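Local coordinates for protein agglutinin (Rhizoctonia solani, PDB 4G9M) that is a sugar-binding lectin of the ricin-type beta-trefoil family that assembles as a domain-swapped dimer, at residues 7-12 with 44-49; 21-26 with 63-68; 28-33 with 82-87; 76-81 with 123-128. One frame throughout, in Å; residues are numbered along the deposited sequence.

Contact 1. Residues 7-12 with 44-49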
loop_
_atom_site.group_PDB
_atom_site.type_symbol
_atom_site.label_atom_id
_atom_site.label_comp_id
_atom_site.label_asym_id
_atom_site.label_seq_id
_atom_site.Cartn_x
_atom_site.Cartn_y
_atom_site.Cartn_z
ATOM N N ALA B 7 -0.516 1.989 12.611
ATOM C CA ALA B 7 -0.428 3.390 12.973
ATOM C C ALA B 7 0.667 3.476 14.028
ATOM O O ALA B 7 0.768 2.607 14.904
ATOM C CB ALA B 7 -1.760 3.879 13.547
ATOM N N GLY B 8 1.505 4.503 13.925
ATOM C CA GLY B 8 2.569 4.720 14.886
ATOM C C GLY B 8 3.515 5.778 14.349
ATOM O O GLY B 8 3.205 6.453 13.366
ATOM N N THR B 9 4.666 5.918 14.990
ATOM C CA THR B 9 5.647 6.914 14.591
ATOM C C THR B 9 6.726 6.251 13.751
ATOM O O THR B 9 7.226 5.188 14.126
ATOM C CB THR B 9 6.289 7.558 15.817
ATOM O OG1 THR B 9 5.271 8.182 16.608
ATOM C CG2 THR B 9 7.345 8.586 15.411
ATOM N N TYR B 10 7.094 6.893 12.637
ATOM C CA TYR B 10 8.078 6.331 11.717
ATOM C C TYR B 10 9.226 7.278 11.375
ATOM O O TYR B 10 9.052 8.501 11.349
ATOM C CB TYR B 10 7.393 5.912 10.419
ATOM C CG TYR B 10 6.479 4.710 10.541
ATOM C CD1 TYR B 10 5.166 4.845 10.983
ATOM C CD2 TYR B 10 6.930 3.445 10.207
ATOM C CE1 TYR B 10 4.331 3.731 11.092
ATOM C CE2 TYR B 10 6.113 2.336 10.314
ATOM C CZ TYR B 10 4.821 2.485 10.750
ATOM O OH TYR B 10 4.039 1.365 10.823
ATOM N N THR B 11 10.398 6.699 11.117
ATOM C CA THR B 11 11.421 7.357 10.306
ATOM C C THR B 11 11.177 6.894 8.876
ATOM O O THR B 11 10.967 5.702 8.630
ATOM C CB THR B 11 12.848 6.970 10.748
ATOM O OG1 THR B 11 13.108 7.490 12.059
ATOM C CG2 THR B 11 13.892 7.530 9.781
ATOM N N LEU B 12 11.153 7.832 7.929
ATOM C CA LEU B 12 10.882 7.485 6.537
ATOM C C LEU B 12 12.142 7.690 5.703
ATOM O O LEU B 12 12.535 8.823 5.409
ATOM C CB LEU B 12 9.720 8.330 6.010
ATOM C CG LEU B 12 8.435 8.217 6.842
ATOM C CD1 LEU B 12 7.313 9.067 6.263
ATOM C CD2 LEU B 12 7.985 6.764 6.970
ATOM N N ASN B 44 12.001 16.253 14.380
ATOM C CA ASN B 44 11.583 16.816 13.094
ATOM C C ASN B 44 11.727 15.808 11.954
ATOM O O ASN B 44 11.328 16.081 10.825
ATOM C CB ASN B 44 12.357 18.098 12.755
ATOM C CG ASN B 44 13.765 17.821 12.286
ATOM O OD1 ASN B 44 14.550 17.188 12.987
ATOM N ND2 ASN B 44 14.091 18.282 11.082
ATOM N N GLN B 45 12.295 14.641 12.270
ATOM C CA GLN B 45 12.481 13.571 11.304
ATOM C C GLN B 45 11.618 12.363 11.664
ATOM O O GLN B 45 11.815 11.275 11.126
ATOM C CB GLN B 45 13.949 13.164 11.227
ATOM C CG GLN B 45 14.842 14.201 10.549
ATOM C CD GLN B 45 16.291 13.752 10.475
ATOM O OE1 GLN B 45 16.686 12.773 11.119
ATOM N NE2 GLN B 45 17.095 14.470 9.697
ATOM N N LYS B 46 10.647 12.576 12.549
ATOM C CA LYS B 46 9.720 11.519 12.942
ATOM C C LYS B 46 8.317 11.895 12.515
ATOM O O LYS B 46 7.915 13.053 12.659
ATOM C CB LYS B 46 9.715 11.337 14.454
ATOM C CG LYS B 46 10.718 10.346 14.982
ATOM C CD LYS B 46 12.102 10.902 14.996
ATOM C CE LYS B 46 12.812 10.472 16.271
ATOM N NZ LYS B 46 14.203 10.018 16.004
ATOM N N TRP B 47 7.557 10.904 12.049
ATOM C CA TRP B 47 6.248 11.156 11.452
ATOM C C TRP B 47 5.177 10.187 11.952
ATOM O O TRP B 47 5.378 8.962 11.967
ATOM C CB TRP B 47 6.347 11.050 9.930
ATOM C CG TRP B 47 7.381 11.952 9.352
ATOM C CD1 TRP B 47 8.709 11.674 9.164
ATOM C CD2 TRP B 47 7.180 13.286 8.904
ATOM N NE1 TRP B 47 9.343 12.758 8.614
ATOM C CE2 TRP B 47 8.425 13.763 8.440
ATOM C CE3 TRP B 47 6.063 14.130 8.838
ATOM C CZ2 TRP B 47 8.583 15.040 7.923
ATOM C CZ3 TRP B 47 6.228 15.402 8.324
ATOM C CH2 TRP B 47 7.476 15.839 7.864
ATOM N N ARG B 48 4.037 10.737 12.361
ATOM C CA ARG B 48 2.940 9.911 12.848
ATOM C C ARG B 48 2.023 9.480 11.709
ATOM O O ARG B 48 1.460 10.311 10.990
ATOM C CB ARG B 48 2.144 10.649 13.922
ATOM C CG ARG B 48 2.994 11.127 15.086
ATOM C CD ARG B 48 2.164 11.265 16.334
ATOM N NE ARG B 48 3.017 11.511 17.492
ATOM C CZ ARG B 48 3.338 12.724 17.909
ATOM N NH1 ARG B 48 2.873 13.784 17.258
ATOM N NH2 ARG B 48 4.115 12.879 18.967
ATOM N N LEU B 49 1.885 8.169 11.548
ATOM C CA LEU B 49 1.020 7.591 10.534
ATOM C C LEU B 49 -0.318 7.268 11.192
ATOM O O LEU B 49 -0.360 6.550 12.180
ATOM C CB LEU B 49 1.657 6.313 9.961
ATOM C CG LEU B 49 0.820 5.499 8.978
ATOM C CD1 LEU B 49 0.693 6.259 7.658
ATOM C CD2 LEU B 49 1.436 4.126 8.742
HETATM O O HOH W 1 11.899 10.581 8.523
#
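Ala7 leads into the pairing over Leu49, its CA making a CA-H...O contact of 3.3 Å with Leu49 O. Gly8 and Leu49 then form an antiparallel hydrogen-bonded pair whose two bonds are unequal: Leu49 N reaches Gly8 O at 2.8 Å and nearly straight (174° at the hydrogen), whereas the return bond from Gly8 N to Leu49 O is 3.3 Å and bent to 138°. Thr9 sits opposite Arg48 in a non-hydrogen-bonded pair. Their side chains lie side by side and point the same way, and Thr9 CG2, anti to the backbone N, also reaches Lys46 CB at 3.8 Å. This is antiparallel pairing inside a four-stranded sheet of the ricin-type beta-trefoil, with strand 8-14 between 47-51 and 137-141; Gln45-Lys46-Trp47 forms the QxW signature of that family. Tyr10 pairs with Trp47 through two backbone bonds, the one from Tyr10 N to Trp47 O being 2.8 Å. On the same face, Tyr10 CE1 lies 3.7 Å from Leu49 CD2. Its hydroxyl bonds Pro6 O, and Ile3 of the second subunit packs on the residue. Thr11 turns its OG1 to Glu142. At Leu12 the direct bonding gives way to water: Leu12 N donates to it at 2.9 Å, and it donates to Gln45 O at 2.7 Å. The Leu12 side chain crosses that of Trp47 at about a right angle, CD1 meeting CD1, while Trp47 NE1 bonds Leu21 O.

Contact 2. Residues 21-26 with 63-68; sequences LDLWRG and VKSGTY
Ser65 touches both Leu23 and Gly26, and its two side-chain atoms meet different neighbours. Ser65 CB lies 3.4 Å from Gly26 O and 3.5 Å from Leu23 CD2. With chi1 at 67°, OG occupies the crowded position between the backbone N and the carbonyl carbon. From there Ser65 OG comes within 3.1 Å of Leu23 CD2, a tight approach of a methyl to a hydroxyl, and donates a hydrogen bond to Thr67 OG1 at 2.7 Å. Leu23 CD2 also lies 4.0 Å from Thr67 OG1, which makes it the apolar neighbour of two linked hydroxyls. Beside them Lys64 runs past Gly26, its CG 3.9 Å from Gly26 O. What joins the segments is contact of carbon with carbon and oxygen. What positions the partners is local bonding: Gly26 N returns to Leu23 O at 2.9 Å, closing a tight turn through Trp24 and Arg25. Asn44 ND2 also donates to Leu23 O, and Asn62, just before 63-68, accepts from Ser65 N through OD1. Gly26 has a positive phi of 60°, which favours glycine, and a side chain here would run into Lys64 CD. The turn leaving strand 20-23 thus packs against the loop joining strands 58-62 and 68-71, a loop-to-turn contact within the ricin-type beta-trefoil; the nearby grouping of Asp22, Asn44 and Gln45 recalls the sequence pattern of sugar pockets in ricin-type lectins.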
loop_
_atom_site.group_PDB
_atom_site.type_symbol
_atom_site.label_atom_id
_atom_site.label_comp_id
_atom_site.label_asym_id
_atom_site.label_seq_id
_atom_site.Cartn_x
_atom_site.Cartn_y
_atom_site.Cartn_z
ATOM N N LEU B 21 13.012 11.719 5.463
ATOM C CA LEU B 21 12.037 12.809 5.369
ATOM C C LEU B 21 12.161 13.726 6.597
ATOM O O LEU B 21 12.120 13.267 7.753
ATOM C CB LEU B 21 10.624 12.224 5.265
ATOM C CG LEU B 21 9.549 13.168 4.737
ATOM C CD1 LEU B 21 9.765 13.470 3.251
ATOM C CD2 LEU B 21 8.180 12.513 4.993
ATOM N N ASP B 22 12.327 15.018 6.324
ATOM C CA ASP B 22 12.774 15.997 7.316
ATOM C C ASP B 22 11.968 17.281 7.161
ATOM O O ASP B 22 11.880 17.829 6.074
ATOM C CB ASP B 22 14.272 16.266 7.080
ATOM C CG ASP B 22 14.880 17.271 8.058
ATOM O OD1 ASP B 22 14.544 18.472 7.986
ATOM O OD2 ASP B 22 15.750 16.873 8.865
ATOM N N LEU B 23 11.362 17.754 8.244
ATOM C CA LEU B 23 10.692 19.041 8.226
ATOM C C LEU B 23 11.675 20.128 8.639
ATOM O O LEU B 23 12.255 20.063 9.715
ATOM C CB LEU B 23 9.474 19.029 9.163
ATOM C CG LEU B 23 8.678 20.333 9.246
ATOM C CD1 LEU B 23 8.043 20.689 7.910
ATOM C CD2 LEU B 23 7.607 20.211 10.307
ATOM N N TRP B 24 11.857 21.117 7.762
ATOM C CA TRP B 24 12.825 22.207 7.931
ATOM C C TRP B 24 12.717 22.889 9.297
ATOM O O TRP B 24 11.685 23.475 9.629
ATOM C CB TRP B 24 12.616 23.206 6.786
ATOM C CG TRP B 24 13.330 24.521 6.865
ATOM C CD1 TRP B 24 12.897 25.650 7.496
ATOM C CD2 TRP B 24 14.563 24.869 6.223
ATOM N NE1 TRP B 24 13.798 26.669 7.314
ATOM C CE2 TRP B 24 14.831 26.216 6.537
ATOM C CE3 TRP B 24 15.473 24.168 5.428
ATOM C CZ2 TRP B 24 15.972 26.876 6.086
ATOM C CZ3 TRP B 24 16.604 24.825 4.980
ATOM C CH2 TRP B 24 16.843 26.166 5.310
ATOM N N ARG B 25 13.781 22.761 10.093
ATOM C CA ARG B 25 13.866 23.325 11.446
ATOM C C ARG B 25 12.770 22.844 12.413
ATOM O O ARG B 25 12.639 23.364 13.522
ATOM C CB ARG B 25 13.930 24.860 11.403
ATOM C CG ARG B 25 15.195 25.418 10.754
ATOM C CD ARG B 25 15.455 26.861 11.175
ATOM N NE ARG B 25 14.464 27.802 10.657
ATOM C CZ ARG B 25 14.685 28.642 9.648
ATOM N NH1 ARG B 25 15.868 28.657 9.047
ATOM N NH2 ARG B 25 13.727 29.467 9.239
ATOM N N GLY B 26 12.002 21.839 11.995
ATOM C CA GLY B 26 10.834 21.390 12.736
ATOM C C GLY B 26 9.782 22.471 12.927
ATOM O O GLY B 26 8.971 22.411 13.857
ATOM N N VAL B 63 6.316 14.946 14.296
ATOM C CA VAL B 63 6.336 14.835 15.749
ATOM C C VAL B 63 6.713 16.175 16.400
ATOM O O VAL B 63 6.138 16.576 17.416
ATOM C CB VAL B 63 7.273 13.697 16.218
ATOM C CG1 VAL B 63 7.594 13.833 17.693
ATOM C CG2 VAL B 63 6.634 12.343 15.936
ATOM N N LYS B 64 7.653 16.890 15.794
ATOM C CA LYS B 64 8.110 18.141 16.403
ATOM C C LYS B 64 7.102 19.289 16.269
ATOM O O LYS B 64 6.772 19.948 17.260
ATOM C CB LYS B 64 9.464 18.546 15.838
ATOM C CG LYS B 64 10.091 19.746 16.532
ATOM C CD LYS B 64 11.597 19.571 16.650
ATOM C CE LYS B 64 12.235 20.606 17.573
ATOM N NZ LYS B 64 12.484 21.906 16.883
ATOM N N SER B 65 6.603 19.509 15.058
ATOM C CA SER B 65 5.747 20.660 14.758
ATOM C C SER B 65 4.255 20.471 15.050
ATOM O O SER B 65 3.554 21.436 15.344
ATOM C CB SER B 65 5.905 21.054 13.290
ATOM O OG SER B 65 5.392 20.034 12.437
ATOM N N GLY B 66 3.770 19.238 14.943
ATOM C CA GLY B 66 2.339 18.981 15.000
ATOM C C GLY B 66 1.620 19.264 13.688
ATOM O O GLY B 66 0.403 19.111 13.587
ATOM N N THR B 67 2.362 19.698 12.673
ATOM C CA THR B 67 1.754 19.940 11.370
ATOM C C THR B 67 1.883 18.711 10.480
ATOM O O THR B 67 2.599 17.758 10.808
ATOM C CB THR B 67 2.332 21.176 10.674
ATOM O OG1 THR B 67 3.754 21.051 10.536
ATOM C CG2 THR B 67 2.012 22.430 11.469
ATOM N N TYR B 68 1.189 18.741 9.352
ATOM C CA TYR B 68 1.055 17.564 8.519
ATOM C C TYR B 68 1.785 17.691 7.198
ATOM O O TYR B 68 2.049 18.799 6.711
ATOM C CB TYR B 68 -0.421 17.317 8.225
ATOM C CG TYR B 68 -1.248 16.994 9.441
ATOM C CD1 TYR B 68 -1.753 18.006 10.249
ATOM C CD2 TYR B 68 -1.499 15.664 9.809
ATOM C CE1 TYR B 68 -2.517 17.711 11.373
ATOM C CE2 TYR B 68 -2.261 15.364 10.941
ATOM C CZ TYR B 68 -2.765 16.385 11.709
ATOM O OH TYR B 68 -3.519 16.093 12.829
#

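Contact 3. Residues 28-33 with 82-87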
loop_
_atom_site.group_PDB
_atom_site.type_symbol
_atom_site.label_atom_id
_atom_site.label_comp_id
_atom_site.label_asym_id
_atom_site.label_seq_id
_atom_site.Cartn_x
_atom_site.Cartn_y
_atom_site.Cartn_z
ATOM N N ALA B 28 6.583 24.988 12.657
ATOM C CA ALA B 28 5.155 24.749 12.543
ATOM C C ALA B 28 4.507 25.739 11.574
ATOM O O ALA B 28 3.316 25.641 11.280
ATOM C CB ALA B 28 4.497 24.830 13.913
ATOM N N ALA B 29 5.284 26.694 11.074
ATOM C CA ALA B 29 4.736 27.666 10.122
ATOM C C ALA B 29 4.161 26.979 8.882
ATOM O O ALA B 29 4.770 26.060 8.336
ATOM C CB ALA B 29 5.808 28.670 9.706
ATOM N N GLU B 30 2.996 27.440 8.436
ATOM C CA GLU B 30 2.388 26.950 7.200
ATOM C C GLU B 30 3.336 27.146 6.012
ATOM O O GLU B 30 3.840 28.248 5.782
ATOM C CB GLU B 30 1.066 27.686 6.954
ATOM C CG GLU B 30 0.364 27.301 5.671
ATOM C CD GLU B 30 -0.369 25.971 5.774
ATOM O OE1 GLU B 30 -0.888 25.643 6.866
ATOM O OE2 GLU B 30 -0.418 25.256 4.754
ATOM N N GLY B 31 3.591 26.078 5.264
ATOM C CA GLY B 31 4.479 26.151 4.120
ATOM C C GLY B 31 5.937 25.804 4.385
ATOM O O GLY B 31 6.782 25.975 3.496
ATOM N N THR B 32 6.243 25.317 5.587
ATOM C CA THR B 32 7.619 24.936 5.934
ATOM C C THR B 32 8.108 23.766 5.070
ATOM O O THR B 32 7.446 22.743 4.983
ATOM C CB THR B 32 7.731 24.588 7.432
ATOM O OG1 THR B 32 7.357 25.735 8.210
ATOM C CG2 THR B 32 9.161 24.175 7.800
ATOM N N ALA B 33 9.256 23.943 4.413
ATOM C CA ALA B 33 9.803 22.940 3.504
ATOM C C ALA B 33 9.962 21.568 4.140
ATOM O O ALA B 33 10.482 21.456 5.241
ATOM C CB ALA B 33 11.155 23.405 2.986
ATOM N N VAL B 82 5.264 20.285 1.878
ATOM C CA VAL B 82 5.535 21.214 2.971
ATOM C C VAL B 82 4.727 20.856 4.208
ATOM O O VAL B 82 3.735 20.115 4.124
ATOM C CB VAL B 82 5.178 22.668 2.586
ATOM C CG1 VAL B 82 6.034 23.158 1.404
ATOM C CG2 VAL B 82 3.673 22.813 2.298
ATOM N N GLY B 83 5.153 21.376 5.357
ATOM C CA GLY B 83 4.387 21.230 6.584
ATOM C C GLY B 83 3.185 22.156 6.558
ATOM O O GLY B 83 3.307 23.329 6.206
ATOM N N SER B 84 2.019 21.641 6.940
ATOM C CA SER B 84 0.777 22.402 6.779
ATOM C C SER B 84 -0.211 22.052 7.878
ATOM O O SER B 84 -0.185 20.943 8.412
ATOM C CB SER B 84 0.141 22.087 5.422
ATOM O OG SER B 84 -1.029 22.865 5.191
ATOM N N THR B 85 -1.088 22.994 8.207
ATOM C CA THR B 85 -2.175 22.730 9.148
ATOM C C THR B 85 -3.253 21.944 8.372
ATOM O O THR B 85 -4.201 21.412 8.951
ATOM C CB THR B 85 -2.738 24.054 9.724
ATOM O OG1 THR B 85 -1.656 24.876 10.180
ATOM C CG2 THR B 85 -3.612 23.813 10.905
ATOM N N THR B 86 -3.096 21.896 7.051
ATOM C CA THR B 86 -3.966 21.091 6.194
ATOM C C THR B 86 -3.229 19.891 5.607
ATOM O O THR B 86 -2.402 20.029 4.695
ATOM C CB THR B 86 -4.550 21.924 5.030
ATOM O OG1 THR B 86 -5.170 23.104 5.546
ATOM C CG2 THR B 86 -5.605 21.096 4.273
ATOM N N ALA B 87 -3.528 18.702 6.122
ATOM C CA ALA B 87 -2.925 17.494 5.603
ATOM C C ALA B 87 -3.382 17.204 4.181
ATOM O O ALA B 87 -4.556 17.353 3.850
ATOM C CB ALA B 87 -3.281 16.302 6.494
HETATM O O HOH W 2 -3.591 25.044 5.595
#
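Glu30 reaches across to Ser84 and Thr85 with both carboxylate oxygens. Its CG is anti to the backbone N (chi1 178°), and the chain bends at chi2 (78°). Ser84 OG donates to Glu30 OE2 at 2.5 Å, a short bond, and Thr85 N donates to Glu30 OE1 at 3.0 Å and almost straight (175° at the hydrogen). Both donors come in on the syn side, the amide further out of the carboxylate plane than the hydroxyl. A water donates weakly to Glu30 OE1 and also meets Thr86 OG1. Beside this grip the backbones join: Gly31 N bonds Gly83 O at 2.9 Å, and Gly83 N bonds Thr32 O at 2.7 Å. Gly31 and Thr32 thus share Gly83 as partner, which is a G1 beta bulge. Val82 packs next to it, its CG1 lying 3.6 Å from Gly31 O. One shell further out, each side is fixed by its own turn. Ser84 OG, besides donating, accepts from Thr86 N at 2.9 Å in an ST turn. Residues 29-32 form a type II beta turn, in which Thr32 OG1 bonds Ala29 O at 2.6 Å and Gly31 takes up the third position. Beyond that, backbone bonds tie Ala33 to Trp24 and Ser84 to Tyr68, joining the contact to neighbouring parts of the beta-trefoil. The donors would favour the ionised carboxylate, its charge offset by a backbone amide and a hydroxyl.

Contact 4. Residues 76-81 with 123-128; sequences QNSVNV and PVIYYN
Asn77 meets Asn128 through a side chain standing in for backbone: Asn77 OD1 accepts from Asn128 N at 2.8 Å, with the donor nearly along the C=O axis. Asn77 OD1 also lies 3.5 Å from Tyr127 CD1, the amide and ring planes being 60° apart. Three backbone bonds follow. Ser78 N gives its hydrogen to Tyr126 O at 2.8 Å, although bent to 141° at the hydrogen. Tyr126 N in turn donates to Val79 O at 2.9 Å, so both polar backbone atoms of Tyr126 are used by the opposing segment. Val81 N then bonds Val124 O at 3.1 Å, its donor tilted 28° from the carbonyl plane. The first three bonds lie around a type II beta turn at residues 76-79, in which Val79 N bonds Gln76 O weakly; it brings the loop between strands 68-71 and 81-84 of this beta-trefoil chain against strand 122-128, and the backbones of Asn80 and Ile125 form a single bridge there. Val124 and Val81 also have backbone bonds with Ile34 of strand 32-37. Apolar contact completes the buried side. Val81 CG2, anti to the carbonyl carbon, sits over one face of the Tyr126 ring, 3.7 Å from its centroid, in a CH-pi contact, and it also lies 3.8 Å from Val124 CG1. The hydroxyl of that ring bonds Gly70 O, while Asn128 ND2 is taken by Asn130 OD1.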
loop_
_atom_site.group_PDB
_atom_site.type_symbol
_atom_site.label_atom_id
_atom_site.label_comp_id
_atom_site.label_asym_id
_atom_site.label_seq_id
_atom_site.Cartn_x
_atom_site.Cartn_y
_atom_site.Cartn_z
ATOM N N GLN B 76 0.715 19.355 -8.521
ATOM C CA GLN B 76 1.140 19.157 -9.912
ATOM C C GLN B 76 2.593 18.764 -9.813
ATOM O O GLN B 76 3.163 18.804 -8.717
ATOM C CB GLN B 76 1.095 20.458 -10.710
ATOM C CG GLN B 76 -0.244 21.086 -10.872
ATOM C CD GLN B 76 -0.165 22.302 -11.759
ATOM O OE1 GLN B 76 0.863 22.547 -12.406
ATOM N NE2 GLN B 76 -1.244 23.073 -11.803
ATOM N N ASN B 77 3.218 18.446 -10.947
ATOM C CA ASN B 77 4.626 18.083 -10.922
ATOM C C ASN B 77 5.519 19.182 -10.349
ATOM O O ASN B 77 5.358 20.359 -10.684
ATOM C CB ASN B 77 5.111 17.683 -12.306
ATOM C CG ASN B 77 4.738 16.260 -12.667
ATOM O OD1 ASN B 77 4.841 15.356 -11.848
ATOM N ND2 ASN B 77 4.311 16.056 -13.901
ATOM N N SER B 78 6.421 18.769 -9.460
ATOM C CA SER B 78 7.433 19.637 -8.829
ATOM C C SER B 78 6.924 20.634 -7.774
ATOM O O SER B 78 7.697 21.447 -7.264
ATOM C CB SER B 78 8.296 20.342 -9.883
ATOM O OG SER B 78 8.825 19.400 -10.804
ATOM N N VAL B 79 5.642 20.563 -7.428
ATOM C CA VAL B 79 5.119 21.361 -6.333
ATOM C C VAL B 79 5.735 20.877 -5.018
ATOM O O VAL B 79 5.841 19.677 -4.788
ATOM C CB VAL B 79 3.561 21.313 -6.281
ATOM C CG1 VAL B 79 3.023 21.928 -4.998
ATOM C CG2 VAL B 79 2.965 22.044 -7.497
ATOM N N ASN B 80 6.165 21.809 -4.172
ATOM C CA ASN B 80 6.781 21.459 -2.899
ATOM C C ASN B 80 5.868 20.718 -1.925
ATOM O O ASN B 80 4.718 21.104 -1.698
ATOM C CB ASN B 80 7.333 22.709 -2.200
ATOM C CG ASN B 80 8.592 23.242 -2.854
ATOM O OD1 ASN B 80 9.701 22.991 -2.384
ATOM N ND2 ASN B 80 8.427 23.988 -3.939
ATOM N N VAL B 81 6.404 19.659 -1.329
ATOM C CA VAL B 81 5.796 19.054 -0.154
ATOM C C VAL B 81 6.226 19.886 1.053
ATOM O O VAL B 81 7.405 20.182 1.218
ATOM C CB VAL B 81 6.250 17.598 0.009
ATOM C CG1 VAL B 81 5.643 16.984 1.251
ATOM C CG2 VAL B 81 5.857 16.801 -1.237
ATOM N N PRO B 123 14.970 19.071 -1.948
ATOM C CA PRO B 123 13.518 19.193 -1.815
ATOM C C PRO B 123 12.786 17.876 -2.024
ATOM O O PRO B 123 13.240 17.036 -2.803
ATOM C CB PRO B 123 13.147 20.184 -2.930
ATOM C CG PRO B 123 14.415 20.940 -3.189
ATOM C CD PRO B 123 15.506 19.942 -3.009
ATOM N N VAL B 124 11.692 17.699 -1.291
ATOM C CA VAL B 124 10.737 16.636 -1.562
ATOM C C VAL B 124 9.584 17.310 -2.280
ATOM O O VAL B 124 9.129 18.378 -1.864
ATOM C CB VAL B 124 10.278 15.972 -0.269
ATOM C CG1 VAL B 124 9.148 14.996 -0.548
ATOM C CG2 VAL B 124 11.450 15.274 0.369
ATOM N N ILE B 125 9.136 16.701 -3.374
ATOM C CA ILE B 125 8.162 17.351 -4.244
ATOM C C ILE B 125 7.075 16.339 -4.595
ATOM O O ILE B 125 7.283 15.136 -4.451
ATOM C CB ILE B 125 8.818 17.837 -5.557
ATOM C CG1 ILE B 125 9.585 16.695 -6.245
ATOM C CG2 ILE B 125 9.766 19.017 -5.295
ATOM C CD1 ILE B 125 10.077 17.033 -7.670
ATOM N N TYR B 126 5.914 16.822 -5.036
ATOM C CA TYR B 126 4.932 15.927 -5.668
ATOM C C TYR B 126 5.408 15.682 -7.077
ATOM O O TYR B 126 5.877 16.613 -7.744
ATOM C CB TYR B 126 3.513 16.539 -5.671
ATOM C CG TYR B 126 2.970 16.602 -4.266
ATOM C CD1 TYR B 126 2.432 15.481 -3.664
ATOM C CD2 TYR B 126 3.068 17.762 -3.517
ATOM C CE1 TYR B 126 1.985 15.519 -2.339
ATOM C CE2 TYR B 126 2.616 17.804 -2.185
ATOM C CZ TYR B 126 2.086 16.690 -1.615
ATOM O OH TYR B 126 1.654 16.726 -0.292
ATOM N N TYR B 127 5.318 14.444 -7.550
ATOM C CA TYR B 127 5.805 14.158 -8.905
ATOM C C TYR B 127 5.136 12.907 -9.427
ATOM O O TYR B 127 4.805 12.009 -8.660
ATOM C CB TYR B 127 7.315 13.946 -8.883
ATOM C CG TYR B 127 8.112 14.263 -10.145
ATOM C CD1 TYR B 127 8.164 15.559 -10.681
ATOM C CD2 TYR B 127 8.902 13.286 -10.739
ATOM C CE1 TYR B 127 8.947 15.849 -11.796
ATOM C CE2 TYR B 127 9.693 13.573 -11.856
ATOM C CZ TYR B 127 9.705 14.848 -12.384
ATOM O OH TYR B 127 10.507 15.122 -13.468
ATOM N N ASN B 128 4.957 12.841 -10.738
ATOM C CA ASN B 128 4.333 11.676 -11.366
ATOM C C ASN B 128 5.010 10.393 -10.919
ATOM O O ASN B 128 6.239 10.307 -10.914
ATOM C CB ASN B 128 4.423 11.808 -12.893
ATOM C CG ASN B 128 3.601 10.763 -13.613
ATOM O OD1 ASN B 128 2.382 10.880 -13.705
ATOM N ND2 ASN B 128 4.263 9.738 -14.136
#

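In the fold
Contact 1 lies in the four-stranded sheet, nearest the chain's centre, and combines regular backbone pairing with buried aromatic and leucine side chains. Contacts 2, 3 and 4 all reach the other, branched sheet. Contact 2 is mostly van der Waals, joining a turn to a loop, yet it touches contact 1 through Gln45 with Asp22 and contact 3 through backbone bonds of Trp24 and Tyr68. Contact 3 has the largest share of exposed residues and adds carboxylate bonds to its backbone pairing. Contact 4, about 20 Å from contact 1 between centres and across the chain's centre, mixes backbone bonds with a buried valine-tyrosine face; its residue range 76-81 runs straight into 82-87 of contact 3.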